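Local coordinates for protein A151R (African swine fever virus Georgia 2007/1, PDB 7CMA) that is a viral non-structural protein of no firmly established biochemical role that binds a zinc ion through three cysteines and a histidine, at residues K51-N56 with I62-L67; T30-T35 with V40-Y45; Y22-N27 with I92-P97; H130-N133 with I137-T140. All coordinates share one frame; numbering follows the deposited sequence.

Contact 1. Residues K51-N56 with I62-L67; sequences KYFTFN and ISKEDL
Glu65 brings its carboxylate to the edge of the Tyr52 ring, OE2 lying near the ring plane and 4.2 Å from Tyr52 CD2, with the two flat groups turned 82° apart. The Phe53 ring is met obliquely by the aliphatic chain of Lys64, which runs alongside it and sets CG 3.7 Å from Phe53 CE1. These pairs occupy opposite faces of a β-hairpin, strands 49-55 and 61-66, at one border of the five-stranded antiparallel sheet. Tyr52 and Glu65 are a hydrogen-bonded pair: Tyr52 N donates to Glu65 O, and Glu65 N returns a bond to Tyr52 O. Tyr52 holds CG anti to its backbone N (chi1 177°), which carries the ring away from strand 61-66 to touch Ser41 and Ile43, while its CB packs 3.7 Å from Leu67 CD2. On the Phe53 face, Lys51 NZ and Asp66 OD2 make a long salt bridge of 4.0 Å; both side chains also hydrogen-bond to Thr49 OG1, which links them from outside. At the end nearer the hairpin turn is a classic β-bulge, Ile62 and Ser63 both facing Thr54: Thr54 O takes Ile62 N at 2.9 Å and Ser63 N only weakly.

Contact 2. Residues T30-T35 with V40-Y45; sequences TILLLT and VSEISY
Leu33 packs tightly on the face turned to helix 72-84, its CB 3.3 Å from Ser41 OG and its CD1 meeting Ile43 CD1 at 3.9 Å. All three residues are buried, and helix 72-84 closes over the leucine and isoleucine through Trp82, Ile75 and Ile79. One pair along, Ile31 and Ile43 exchange two backbone hydrogen bonds, Ile31 N to Ile43 O being 2.8 Å. The strands 30-35 and 38-46 form a β-hairpin inside the antiparallel sheet, and near its turn Val40 and Ser41 both face Leu33 in a classic β-bulge: Leu33 O accepts Val40 N at 2.9 Å and Ser41 N in a weak bond. On the other face Thr30 and Glu42 are partly open to solvent. There Thr30 OG1 donates to Ser44 OG over 2.8 Å, and Ser44 OG in turn donates to Glu42 OE2 on the anti lone pair, a short chain of hydrogen bonds. In Glu42 a chi1 of 179° sets CG beside Leu32 CD2, 3.7 Å away, and the extended chi2 (-179°) carries the carboxylate on toward Ser44. Side-chain contact between Thr35 and Val40 is sparse, Val40 CG2 lying 3.9 Å from Thr35 OG1, a hydroxyl hydrogen-bonded to Asn90 OD1.

Contact 3. Residues Y22-N27 with I92-P97; sequences YHELEN and IWSGEP
Ser94 and Glu24 carry this contact through a single hydrogen bond, Ser94 OG donating to Glu24 OE1 over 2.7 Å. The hydroxyl reaches the oxygen from its anti side, 22° out of the carboxylate plane. Glu24 is bent at chi2 (-64°), which curls the chain so that OE1 and CB both lie close to the Ser94 hydroxyl. The other carboxylate oxygen, OE2, is hydrogen-bonded to Tyr146 OH, so the group has a partner at each oxygen and its rotation should be restrained.

Van der Waals touching is confined to the same two side chains and is slight: Glu24 CB lies 3.4 Å from Ser94 OG, and Ser94 CB sits 3.2 Å from Glu24 OE1. What is joined here is the C-terminal part of the long helix 3-28 and strand 90-94, the last strand of the five-stranded antiparallel sheet, its outer side met by residues such as Asn150 and Met152. Nearby, Leu25 and Ile92 both touch Ile31 of strand 30-35 and also reach helix 72-84, giving an apolar layer next to the polar bond.

A hydrogen bond inside 92-97 accompanies the change of course just after the strand. Trp93 NE1 donates to Glu96 O, which lies in the indole plane 3.1 Å away, tying the loop to the edge of the indole. Gly95 adopts a positive phi (102°), a conformation that glycine accommodates readily.

Contact 4. Residues H130-N133 with I137-T140; sequences HIFN and IWCT. With ZN (zinc ion), chain C.
Phe132 closes a short 3-10 turn, 130-132, and faces Trp138 in an irregular loop, their CA atoms 7.9 Å apart, with Asn133 N bonded back to His130 O to complete the turn. The main side-chain contact is an offset stack: the phenyl ring and the six-membered ring of the indole lie nearly parallel, their planes at 10° and centroids 4.1 Å apart. Each covers one face of the other near the rim, and Phe132 CZ comes to 3.5 Å from Trp138 CH2. Trp138 NE1 then donates to Ile131 O at 3.1 Å; the oxygen lies in the indole plane, although the nitrogen stands above the carbonyl plane. Ile131 packs with both branches. CG2 lies on Trp138 CZ2 at 3.5 Å, while CG1, anti to the backbone N (chi1 -173°), reaches Ile137 CD1 at 3.7 Å. Ile101 of strand 99-104 touches Ile131, Phe132 and Trp138, fastening the group to the three-stranded sheet. Trp138 directly precedes Cys139, whose SG binds the zinc ion at 2.4 Å; His109, Cys116 and Cys142 complete the site, with Cys139 and Cys142 spaced as a CxxC pair. The stack and the N-H bond together should restrain the indole, and backbone bonds of Ile137 and Cys139 with Tyr108 tie this part to strand 107-109, consistent with a well-ordered zinc site.

How the contacts relate
From the N terminus, helix 3-28 supplies the first half of contact 3, whose loop stays open until strand 90-94. Nested within it are contact 2, closing the hairpin of strands 30-35 and 38-46, and then contact 1, closing that of 49-55 and 61-66; these two follow in series without crossing. Contacts 1 and 2 are joined by neighbouring strands 38-46 and 49-55, and contacts 2 and 3 by 30-35 and 90-94, so the three span one sheet. Contact 4 closes a short loop later, beyond the chain's centre from contacts 1 and 2, and contributes one zinc ligand. It meets contact 3 where Phe132 packs on Trp93, and contact 2 where His130 touches Leu34, linking the two sheet regions.

Contact 1. Residues K51-N56 with I62-L67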
loop_
_atom_site.group_PDB
_atom_site.type_symbol
_atom_site.label_atom_id
_atom_site.label_comp_id
_atom_site.label_asym_id
_atom_site.label_seq_id
_atom_site.Cartn_x
_atom_site.Cartn_y
_atom_site.Cartn_z
ATOM N N LYS A 51 23.022 -20.023 -15.291
ATOM C CA LYS A 51 24.471 -19.732 -15.139
ATOM C C LYS A 51 24.640 -18.341 -14.528
ATOM O O LYS A 51 23.916 -17.413 -14.950
ATOM C CB LYS A 51 25.178 -19.830 -16.495
ATOM C CG LYS A 51 25.692 -21.217 -16.848
ATOM C CD LYS A 51 24.661 -22.097 -17.517
ATOM C CE LYS A 51 25.273 -23.300 -18.201
ATOM N NZ LYS A 51 24.254 -24.333 -18.498
ATOM N N TYR A 52 25.532 -18.228 -13.542
ATOM C CA TYR A 52 25.836 -16.968 -12.814
ATOM C C TYR A 52 27.206 -16.452 -13.264
ATOM O O TYR A 52 28.225 -17.064 -12.885
ATOM C CB TYR A 52 25.785 -17.204 -11.303
ATOM C CG TYR A 52 26.151 -16.010 -10.457
ATOM C CD1 TYR A 52 25.495 -14.798 -10.611
ATOM C CD2 TYR A 52 27.090 -16.112 -9.442
ATOM C CE1 TYR A 52 25.803 -13.705 -9.817
ATOM C CE2 TYR A 52 27.409 -15.028 -8.640
ATOM C CZ TYR A 52 26.763 -13.819 -8.828
ATOM O OH TYR A 52 27.050 -12.751 -8.029
ATOM N N PHE A 53 27.200 -15.477 -14.181
ATOM C CA PHE A 53 28.402 -14.764 -14.693
ATOM C C PHE A 53 28.691 -13.557 -13.798
ATOM O O PHE A 53 27.797 -12.703 -13.631
ATOM C CB PHE A 53 28.192 -14.307 -16.139
ATOM C CG PHE A 53 27.663 -15.363 -17.074
ATOM C CD1 PHE A 53 28.517 -16.288 -17.659
ATOM C CD2 PHE A 53 26.324 -15.388 -17.429
ATOM C CE1 PHE A 53 28.029 -17.244 -18.538
ATOM C CE2 PHE A 53 25.836 -16.360 -18.291
ATOM C CZ PHE A 53 26.686 -17.298 -18.827
ATOM N N THR A 54 29.917 -13.468 -13.284
ATOM C CA THR A 54 30.406 -12.279 -12.538
ATOM C C THR A 54 31.433 -11.537 -13.400
ATOM O O THR A 54 32.224 -12.218 -14.083
ATOM C CB THR A 54 30.961 -12.694 -11.171
ATOM O OG1 THR A 54 29.879 -13.256 -10.427
ATOM C CG2 THR A 54 31.576 -11.544 -10.403
ATOM N N PHE A 55 31.321 -10.205 -13.473
ATOM C CA PHE A 55 32.152 -9.320 -14.330
ATOM C C PHE A 55 33.034 -8.430 -13.443
ATOM O O PHE A 55 32.673 -8.200 -12.277
ATOM C CB PHE A 55 31.266 -8.475 -15.249
ATOM C CG PHE A 55 30.296 -9.260 -16.098
ATOM C CD1 PHE A 55 30.737 -10.006 -17.183
ATOM C CD2 PHE A 55 28.934 -9.213 -15.845
ATOM C CE1 PHE A 55 29.837 -10.695 -17.984
ATOM C CE2 PHE A 55 28.038 -9.907 -16.644
ATOM C CZ PHE A 55 28.491 -10.648 -17.710
ATOM N N ASN A 56 34.135 -7.913 -13.999
ATOM C CA ASN A 56 34.967 -6.871 -13.337
ATOM C C ASN A 56 34.596 -5.494 -13.909
ATOM O O ASN A 56 33.611 -5.418 -14.676
ATOM C CB ASN A 56 36.467 -7.171 -13.455
ATOM C CG ASN A 56 37.001 -7.115 -14.872
ATOM O OD1 ASN A 56 36.319 -6.664 -15.793
ATOM N ND2 ASN A 56 38.226 -7.578 -15.057
ATOM N N ILE A 62 34.791 -12.835 -15.306
ATOM C CA ILE A 62 35.824 -13.187 -14.287
ATOM C C ILE A 62 35.430 -14.518 -13.632
ATOM O O ILE A 62 36.333 -15.202 -13.101
ATOM C CB ILE A 62 35.985 -12.044 -13.258
ATOM C CG1 ILE A 62 37.430 -11.543 -13.189
ATOM C CG2 ILE A 62 35.466 -12.455 -11.888
ATOM C CD1 ILE A 62 37.697 -10.592 -12.043
ATOM N N SER A 63 34.173 -14.942 -13.819
ATOM C CA SER A 63 33.609 -16.186 -13.228
ATOM C C SER A 63 32.417 -16.676 -14.062
ATOM O O SER A 63 31.715 -15.835 -14.660
ATOM C CB SER A 63 33.221 -15.972 -11.783
ATOM O OG SER A 63 31.814 -16.072 -11.610
ATOM N N LYS A 64 32.187 -17.991 -14.067
ATOM C CA LYS A 64 30.985 -18.640 -14.651
ATOM C C LYS A 64 30.611 -19.850 -13.791
ATOM O O LYS A 64 31.429 -20.783 -13.703
ATOM C CB LYS A 64 31.259 -19.061 -16.099
ATOM C CG LYS A 64 30.099 -19.745 -16.809
ATOM C CD LYS A 64 30.532 -20.643 -17.953
ATOM C CE LYS A 64 29.524 -20.694 -19.081
ATOM N NZ LYS A 64 29.117 -22.085 -19.390
ATOM N N GLU A 65 29.443 -19.806 -13.146
ATOM C CA GLU A 65 29.008 -20.852 -12.185
ATOM C C GLU A 65 27.699 -21.475 -12.674
ATOM O O GLU A 65 26.702 -20.735 -12.808
ATOM C CB GLU A 65 28.849 -20.253 -10.788
ATOM C CG GLU A 65 28.652 -21.297 -9.707
ATOM C CD GLU A 65 28.322 -20.728 -8.337
ATOM O OE1 GLU A 65 27.518 -21.354 -7.620
ATOM O OE2 GLU A 65 28.845 -19.642 -8.008
ATOM N N ASP A 66 27.708 -22.782 -12.937
ATOM C CA ASP A 66 26.473 -23.565 -13.194
ATOM C C ASP A 66 25.719 -23.722 -11.873
ATOM O O ASP A 66 26.268 -24.365 -10.958
ATOM C CB ASP A 66 26.786 -24.919 -13.831
ATOM C CG ASP A 66 25.605 -25.505 -14.581
ATOM O OD1 ASP A 66 24.473 -25.043 -14.337
ATOM O OD2 ASP A 66 25.837 -26.359 -15.459
ATOM N N LEU A 67 24.597 -23.011 -11.733
ATOM C CA LEU A 67 23.727 -23.054 -10.526
ATOM C C LEU A 67 23.015 -24.411 -10.457
ATOM O O LEU A 67 22.301 -24.651 -9.467
ATOM C CB LEU A 67 22.718 -21.902 -10.598
ATOM C CG LEU A 67 23.150 -20.588 -9.944
ATOM C CD1 LEU A 67 24.636 -20.590 -9.616
ATOM C CD2 LEU A 67 22.803 -19.405 -10.832
#

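Contact 2. Residues T30-T35 with V40-Y45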
loop_
_atom_site.group_PDB
_atom_site.type_symbol
_atom_site.label_atom_id
_atom_site.label_comp_id
_atom_site.label_asym_id
_atom_site.label_seq_id
_atom_site.Cartn_x
_atom_site.Cartn_y
_atom_site.Cartn_z
ATOM N N THR A 30 16.680 -14.080 -18.310
ATOM C CA THR A 30 17.981 -13.373 -18.150
ATOM C C THR A 30 17.788 -12.094 -17.333
ATOM O O THR A 30 16.817 -11.360 -17.585
ATOM C CB THR A 30 18.646 -13.110 -19.510
ATOM O OG1 THR A 30 19.826 -12.342 -19.287
ATOM C CG2 THR A 30 17.751 -12.383 -20.488
ATOM N N ILE A 31 18.681 -11.871 -16.367
ATOM C CA ILE A 31 18.650 -10.719 -15.420
ATOM C C ILE A 31 20.083 -10.215 -15.237
ATOM O O ILE A 31 20.979 -11.047 -14.957
ATOM C CB ILE A 31 18.011 -11.122 -14.078
ATOM C CG1 ILE A 31 16.513 -11.415 -14.228
ATOM C CG2 ILE A 31 18.279 -10.065 -13.018
ATOM C CD1 ILE A 31 15.711 -11.202 -12.961
ATOM N N LEU A 32 20.286 -8.915 -15.445
ATOM C CA LEU A 32 21.557 -8.209 -15.151
ATOM C C LEU A 32 21.472 -7.575 -13.758
ATOM O O LEU A 32 20.430 -6.970 -13.440
ATOM C CB LEU A 32 21.797 -7.156 -16.238
ATOM C CG LEU A 32 22.047 -7.710 -17.640
ATOM C CD1 LEU A 32 22.163 -6.584 -18.660
ATOM C CD2 LEU A 32 23.292 -8.583 -17.665
ATOM N N LEU A 33 22.505 -7.776 -12.940
ATOM C CA LEU A 33 22.637 -7.150 -11.601
ATOM C C LEU A 33 23.558 -5.930 -11.707
ATOM O O LEU A 33 24.661 -6.068 -12.276
ATOM C CB LEU A 33 23.193 -8.193 -10.626
ATOM C CG LEU A 33 22.201 -9.269 -10.175
ATOM C CD1 LEU A 33 22.007 -10.323 -11.253
ATOM C CD2 LEU A 33 22.660 -9.920 -8.880
ATOM N N LEU A 34 23.064 -4.755 -11.304
ATOM C CA LEU A 34 23.809 -3.474 -11.421
ATOM C C LEU A 34 24.029 -2.875 -10.023
ATOM O O LEU A 34 23.069 -2.861 -9.221
ATOM C CB LEU A 34 23.030 -2.523 -12.334
ATOM C CG LEU A 34 22.982 -2.921 -13.810
ATOM C CD1 LEU A 34 21.691 -3.660 -14.129
ATOM C CD2 LEU A 34 23.137 -1.701 -14.713
ATOM N N THR A 35 25.255 -2.428 -9.742
ATOM C CA THR A 35 25.615 -1.652 -8.522
ATOM C C THR A 35 26.131 -0.267 -8.944
ATOM O O THR A 35 27.013 -0.214 -9.820
ATOM C CB THR A 35 26.616 -2.426 -7.651
ATOM O OG1 THR A 35 25.981 -3.608 -7.166
ATOM C CG2 THR A 35 27.117 -1.621 -6.469
ATOM N N VAL A 40 27.506 -5.898 -12.710
ATOM C CA VAL A 40 28.507 -6.613 -11.865
ATOM C C VAL A 40 28.280 -8.120 -12.001
ATOM O O VAL A 40 29.251 -8.872 -11.812
ATOM C CB VAL A 40 28.467 -6.153 -10.393
ATOM C CG1 VAL A 40 28.968 -4.725 -10.240
ATOM C CG2 VAL A 40 27.085 -6.306 -9.771
ATOM N N SER A 41 27.085 -8.529 -12.438
ATOM C CA SER A 41 26.737 -9.966 -12.578
ATOM C C SER A 41 25.622 -10.158 -13.611
ATOM O O SER A 41 24.965 -9.157 -13.994
ATOM C CB SER A 41 26.360 -10.570 -11.246
ATOM O OG SER A 41 26.130 -9.563 -10.280
ATOM N N GLU A 42 25.360 -11.420 -13.959
ATOM C CA GLU A 42 24.324 -11.840 -14.936
ATOM C C GLU A 42 23.855 -13.251 -14.571
ATOM O O GLU A 42 24.715 -14.108 -14.305
ATOM C CB GLU A 42 24.884 -11.804 -16.362
ATOM C CG GLU A 42 23.883 -12.250 -17.421
ATOM C CD GLU A 42 24.408 -12.258 -18.849
ATOM O OE1 GLU A 42 25.487 -11.695 -19.081
ATOM O OE2 GLU A 42 23.739 -12.848 -19.725
ATOM N N ILE A 43 22.544 -13.445 -14.467
ATOM C CA ILE A 43 21.932 -14.793 -14.340
ATOM C C ILE A 43 21.071 -15.052 -15.573
ATOM O O ILE A 43 20.213 -14.202 -15.885
ATOM C CB ILE A 43 21.137 -14.917 -13.026
ATOM C CG1 ILE A 43 22.073 -14.848 -11.816
ATOM C CG2 ILE A 43 20.302 -16.187 -13.018
ATOM C CD1 ILE A 43 21.493 -14.130 -10.624
ATOM N N SER A 44 21.463 -16.046 -16.366
ATOM C CA SER A 44 20.799 -16.373 -17.653
ATOM C C SER A 44 20.564 -17.880 -17.739
ATOM O O SER A 44 21.451 -18.639 -17.333
ATOM C CB SER A 44 21.609 -15.869 -18.816
ATOM O OG SER A 44 21.664 -14.455 -18.803
ATOM N N TYR A 45 19.365 -18.279 -18.156
ATOM C CA TYR A 45 19.009 -19.688 -18.443
ATOM C C TYR A 45 19.605 -20.084 -19.796
ATOM O O TYR A 45 19.192 -19.491 -20.803
ATOM C CB TYR A 45 17.493 -19.870 -18.418
ATOM C CG TYR A 45 17.048 -21.308 -18.367
ATOM C CD1 TYR A 45 17.142 -22.040 -17.196
ATOM C CD2 TYR A 45 16.597 -21.956 -19.506
ATOM C CE1 TYR A 45 16.741 -23.365 -17.141
ATOM C CE2 TYR A 45 16.188 -23.279 -19.467
ATOM C CZ TYR A 45 16.266 -23.987 -18.282
ATOM O OH TYR A 45 15.886 -25.295 -18.242
#

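Contact 3. Residues Y22-N27 with I92-P97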
loop_
_atom_site.group_PDB
_atom_site.type_symbol
_atom_site.label_atom_id
_atom_site.label_comp_id
_atom_site.label_asym_id
_atom_site.label_seq_id
_atom_site.Cartn_x
_atom_site.Cartn_y
_atom_site.Cartn_z
ATOM N N TYR A 22 10.840 -13.575 -9.756
ATOM C CA TYR A 22 10.548 -14.975 -10.156
ATOM C C TYR A 22 9.913 -14.976 -11.548
ATOM O O TYR A 22 10.368 -15.742 -12.423
ATOM C CB TYR A 22 9.640 -15.661 -9.129
ATOM C CG TYR A 22 9.064 -16.980 -9.584
ATOM C CD1 TYR A 22 9.857 -18.112 -9.679
ATOM C CD2 TYR A 22 7.751 -17.077 -10.014
ATOM C CE1 TYR A 22 9.347 -19.319 -10.127
ATOM C CE2 TYR A 22 7.227 -18.273 -10.480
ATOM C CZ TYR A 22 8.020 -19.405 -10.510
ATOM O OH TYR A 22 7.512 -20.599 -10.941
ATOM N N HIS A 23 8.870 -14.171 -11.733
ATOM C CA HIS A 23 8.073 -14.116 -12.987
ATOM C C HIS A 23 8.953 -13.581 -14.120
ATOM O O HIS A 23 8.956 -14.198 -15.195
ATOM C CB HIS A 23 6.802 -13.282 -12.781
ATOM C CG HIS A 23 5.770 -13.965 -11.943
ATOM N ND1 HIS A 23 5.562 -15.334 -11.995
ATOM C CD2 HIS A 23 4.912 -13.489 -11.013
ATOM C CE1 HIS A 23 4.625 -15.667 -11.131
ATOM N NE2 HIS A 23 4.207 -14.555 -10.520
ATOM N N GLU A 24 9.764 -12.555 -13.835
ATOM C CA GLU A 24 10.679 -11.928 -14.825
ATOM C C GLU A 24 11.705 -12.968 -15.293
ATOM O O GLU A 24 11.876 -13.108 -16.523
ATOM C CB GLU A 24 11.352 -10.690 -14.226
ATOM C CG GLU A 24 10.481 -9.445 -14.275
ATOM C CD GLU A 24 10.151 -8.960 -15.677
ATOM O OE1 GLU A 24 10.907 -9.288 -16.604
ATOM O OE2 GLU A 24 9.134 -8.268 -15.837
ATOM N N LEU A 25 12.240 -13.766 -14.363
ATOM C CA LEU A 25 13.226 -14.836 -14.671
ATOM C C LEU A 25 12.551 -15.948 -15.490
ATOM O O LEU A 25 13.203 -16.473 -16.417
ATOM C CB LEU A 25 13.811 -15.386 -13.368
ATOM C CG LEU A 25 15.283 -15.063 -13.118
ATOM C CD1 LEU A 25 15.869 -15.993 -12.070
ATOM C CD2 LEU A 25 16.086 -15.142 -14.405
ATOM N N GLU A 26 11.298 -16.290 -15.162
ATOM C CA GLU A 26 10.555 -17.400 -15.819
ATOM C C GLU A 26 10.114 -16.968 -17.223
ATOM O O GLU A 26 9.880 -17.856 -18.060
ATOM C CB GLU A 26 9.347 -17.824 -14.978
ATOM C CG GLU A 26 9.645 -18.961 -14.013
ATOM C CD GLU A 26 10.066 -20.268 -14.667
ATOM O OE1 GLU A 26 9.455 -20.644 -15.687
ATOM O OE2 GLU A 26 11.000 -20.910 -14.149
ATOM N N ASN A 27 10.039 -15.658 -17.473
ATOM C CA ASN A 27 9.561 -15.098 -18.767
ATOM C C ASN A 27 10.761 -14.847 -19.686
ATOM O O ASN A 27 10.811 -15.460 -20.769
ATOM C CB ASN A 27 8.734 -13.826 -18.564
ATOM C CG ASN A 27 7.393 -14.099 -17.917
ATOM O OD1 ASN A 27 6.957 -15.247 -17.843
ATOM N ND2 ASN A 27 6.750 -13.058 -17.418
ATOM N N ILE A 92 18.256 -4.284 -10.784
ATOM C CA ILE A 92 18.330 -5.420 -11.735
ATOM C C ILE A 92 17.663 -5.013 -13.050
ATOM O O ILE A 92 16.703 -4.211 -13.019
ATOM C CB ILE A 92 17.709 -6.691 -11.125
ATOM C CG1 ILE A 92 16.228 -6.504 -10.790
ATOM C CG2 ILE A 92 18.511 -7.142 -9.913
ATOM C CD1 ILE A 92 15.448 -7.796 -10.756
ATOM N N TRP A 93 18.208 -5.498 -14.161
ATOM C CA TRP A 93 17.581 -5.377 -15.500
ATOM C C TRP A 93 17.095 -6.758 -15.952
ATOM O O TRP A 93 17.922 -7.671 -16.019
ATOM C CB TRP A 93 18.578 -4.772 -16.494
ATOM C CG TRP A 93 18.061 -4.713 -17.895
ATOM C CD1 TRP A 93 18.100 -5.712 -18.824
ATOM C CD2 TRP A 93 17.342 -3.625 -18.506
ATOM N NE1 TRP A 93 17.466 -5.316 -19.971
ATOM C CE2 TRP A 93 16.943 -4.063 -19.786
ATOM C CE3 TRP A 93 16.934 -2.357 -18.072
ATOM C CZ2 TRP A 93 16.237 -3.243 -20.665
ATOM C CZ3 TRP A 93 16.237 -1.548 -18.941
ATOM C CH2 TRP A 93 15.893 -1.989 -20.219
ATOM N N SER A 94 15.823 -6.877 -16.327
ATOM C CA SER A 94 15.286 -8.165 -16.838
ATOM C C SER A 94 15.094 -8.093 -18.356
ATOM O O SER A 94 14.395 -7.172 -18.823
ATOM C CB SER A 94 14.010 -8.543 -16.146
ATOM O OG SER A 94 13.561 -9.814 -16.598
ATOM N N GLY A 95 15.574 -9.114 -19.067
ATOM C CA GLY A 95 15.324 -9.311 -20.507
ATOM C C GLY A 95 16.521 -8.899 -21.349
ATOM O O GLY A 95 17.603 -8.689 -20.773
ATOM N N GLU A 96 16.359 -8.898 -22.676
ATOM C CA GLU A 96 17.400 -8.453 -23.645
ATOM C C GLU A 96 17.906 -7.073 -23.229
ATOM O O GLU A 96 17.111 -6.173 -22.952
ATOM C CB GLU A 96 16.827 -8.442 -25.065
ATOM C CG GLU A 96 17.775 -9.015 -26.108
ATOM C CD GLU A 96 18.506 -7.976 -26.943
ATOM O OE1 GLU A 96 18.163 -7.829 -28.134
ATOM O OE2 GLU A 96 19.433 -7.335 -26.411
ATOM N N PRO A 97 19.235 -6.887 -23.079
ATOM C CA PRO A 97 19.781 -5.626 -22.582
ATOM C C PRO A 97 19.412 -4.426 -23.468
ATOM O O PRO A 97 19.407 -3.309 -22.968
ATOM C CB PRO A 97 21.302 -5.848 -22.593
ATOM C CG PRO A 97 21.459 -7.353 -22.518
ATOM C CD PRO A 97 20.272 -7.909 -23.277
#

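Contact 4. Residues H130-N133 with I137-T140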
loop_
_atom_site.group_PDB
_atom_site.type_symbol
_atom_site.label_atom_id
_atom_site.label_comp_id
_atom_site.label_asym_id
_atom_site.label_seq_id
_atom_site.Cartn_x
_atom_site.Cartn_y
_atom_site.Cartn_z
ATOM N N HIS A 130 21.310 1.333 -19.202
ATOM C CA HIS A 130 21.788 2.279 -18.151
ATOM C C HIS A 130 20.897 3.530 -18.103
ATOM O O HIS A 130 20.659 4.034 -16.987
ATOM C CB HIS A 130 23.263 2.628 -18.371
ATOM C CG HIS A 130 24.138 1.432 -18.508
ATOM N ND1 HIS A 130 24.770 0.849 -17.424
ATOM C CD2 HIS A 130 24.414 0.649 -19.573
ATOM C CE1 HIS A 130 25.437 -0.213 -17.831
ATOM N NE2 HIS A 130 25.211 -0.370 -19.137
ATOM N N ILE A 131 20.344 3.949 -19.247
ATOM C CA ILE A 131 19.576 5.225 -19.365
ATOM C C ILE A 131 18.253 5.107 -18.591
ATOM O O ILE A 131 17.652 6.148 -18.297
ATOM C CB ILE A 131 19.351 5.596 -20.845
ATOM C CG1 ILE A 131 18.729 6.988 -20.984
ATOM C CG2 ILE A 131 18.529 4.528 -21.556
ATOM C CD1 ILE A 131 18.490 7.425 -22.417
ATOM N N PHE A 132 17.829 3.886 -18.255
ATOM C CA PHE A 132 16.536 3.644 -17.561
ATOM C C PHE A 132 16.701 3.835 -16.048
ATOM O O PHE A 132 15.683 3.904 -15.344
ATOM C CB PHE A 132 16.000 2.253 -17.903
ATOM C CG PHE A 132 15.467 2.131 -19.304
ATOM C CD1 PHE A 132 14.211 2.620 -19.624
ATOM C CD2 PHE A 132 16.286 1.691 -20.332
ATOM C CE1 PHE A 132 13.735 2.537 -20.923
ATOM C CE2 PHE A 132 15.821 1.636 -21.635
ATOM C CZ PHE A 132 14.546 2.064 -21.928
ATOM N N ASN A 133 17.938 4.051 -15.588
ATOM C CA ASN A 133 18.267 4.275 -14.156
ATOM C C ASN A 133 17.501 5.502 -13.639
ATOM O O ASN A 133 17.029 5.450 -12.505
ATOM C CB ASN A 133 19.775 4.420 -13.953
ATOM C CG ASN A 133 20.175 4.489 -12.498
ATOM O OD1 ASN A 133 20.876 5.413 -12.090
ATOM N ND2 ASN A 133 19.765 3.499 -11.721
ATOM N N ILE A 137 13.173 10.998 -17.037
ATOM C CA ILE A 137 13.294 11.431 -18.457
ATOM C C ILE A 137 12.367 10.604 -19.344
ATOM O O ILE A 137 12.317 10.893 -20.535
ATOM C CB ILE A 137 14.765 11.296 -18.892
ATOM C CG1 ILE A 137 15.207 9.841 -19.027
ATOM C CG2 ILE A 137 15.679 12.066 -17.957
ATOM C CD1 ILE A 137 16.644 9.687 -19.436
ATOM N N TRP A 138 11.622 9.663 -18.770
ATOM C CA TRP A 138 10.819 8.709 -19.579
ATOM C C TRP A 138 9.348 9.109 -19.703
ATOM O O TRP A 138 8.759 9.497 -18.693
ATOM C CB TRP A 138 11.028 7.284 -19.058
ATOM C CG TRP A 138 12.437 6.849 -19.282
ATOM C CD1 TRP A 138 13.467 6.876 -18.392
ATOM C CD2 TRP A 138 12.987 6.392 -20.525
ATOM N NE1 TRP A 138 14.618 6.447 -18.990
ATOM C CE2 TRP A 138 14.355 6.146 -20.298
ATOM C CE3 TRP A 138 12.453 6.146 -21.793
ATOM C CZ2 TRP A 138 15.194 5.677 -21.302
ATOM C CZ3 TRP A 138 13.284 5.679 -22.782
ATOM C CH2 TRP A 138 14.637 5.461 -22.538
ATOM N N CYS A 139 8.790 9.001 -20.914
ATOM C CA CYS A 139 7.375 9.367 -21.194
ATOM C C CYS A 139 6.435 8.483 -20.372
ATOM O O CYS A 139 6.530 7.268 -20.506
ATOM C CB CYS A 139 7.109 9.231 -22.688
ATOM S SG CYS A 139 5.379 9.379 -23.196
ATOM N N THR A 140 5.545 9.090 -19.591
ATOM C CA THR A 140 4.668 8.322 -18.675
ATOM C C THR A 140 3.497 7.702 -19.427
ATOM O O THR A 140 2.762 6.923 -18.814
ATOM C CB THR A 140 4.126 9.241 -17.585
ATOM O OG1 THR A 140 3.310 10.225 -18.218
ATOM C CG2 THR A 140 5.224 9.907 -16.786
HETATM ZN ZN ZN C . 5.658 8.244 -25.249
#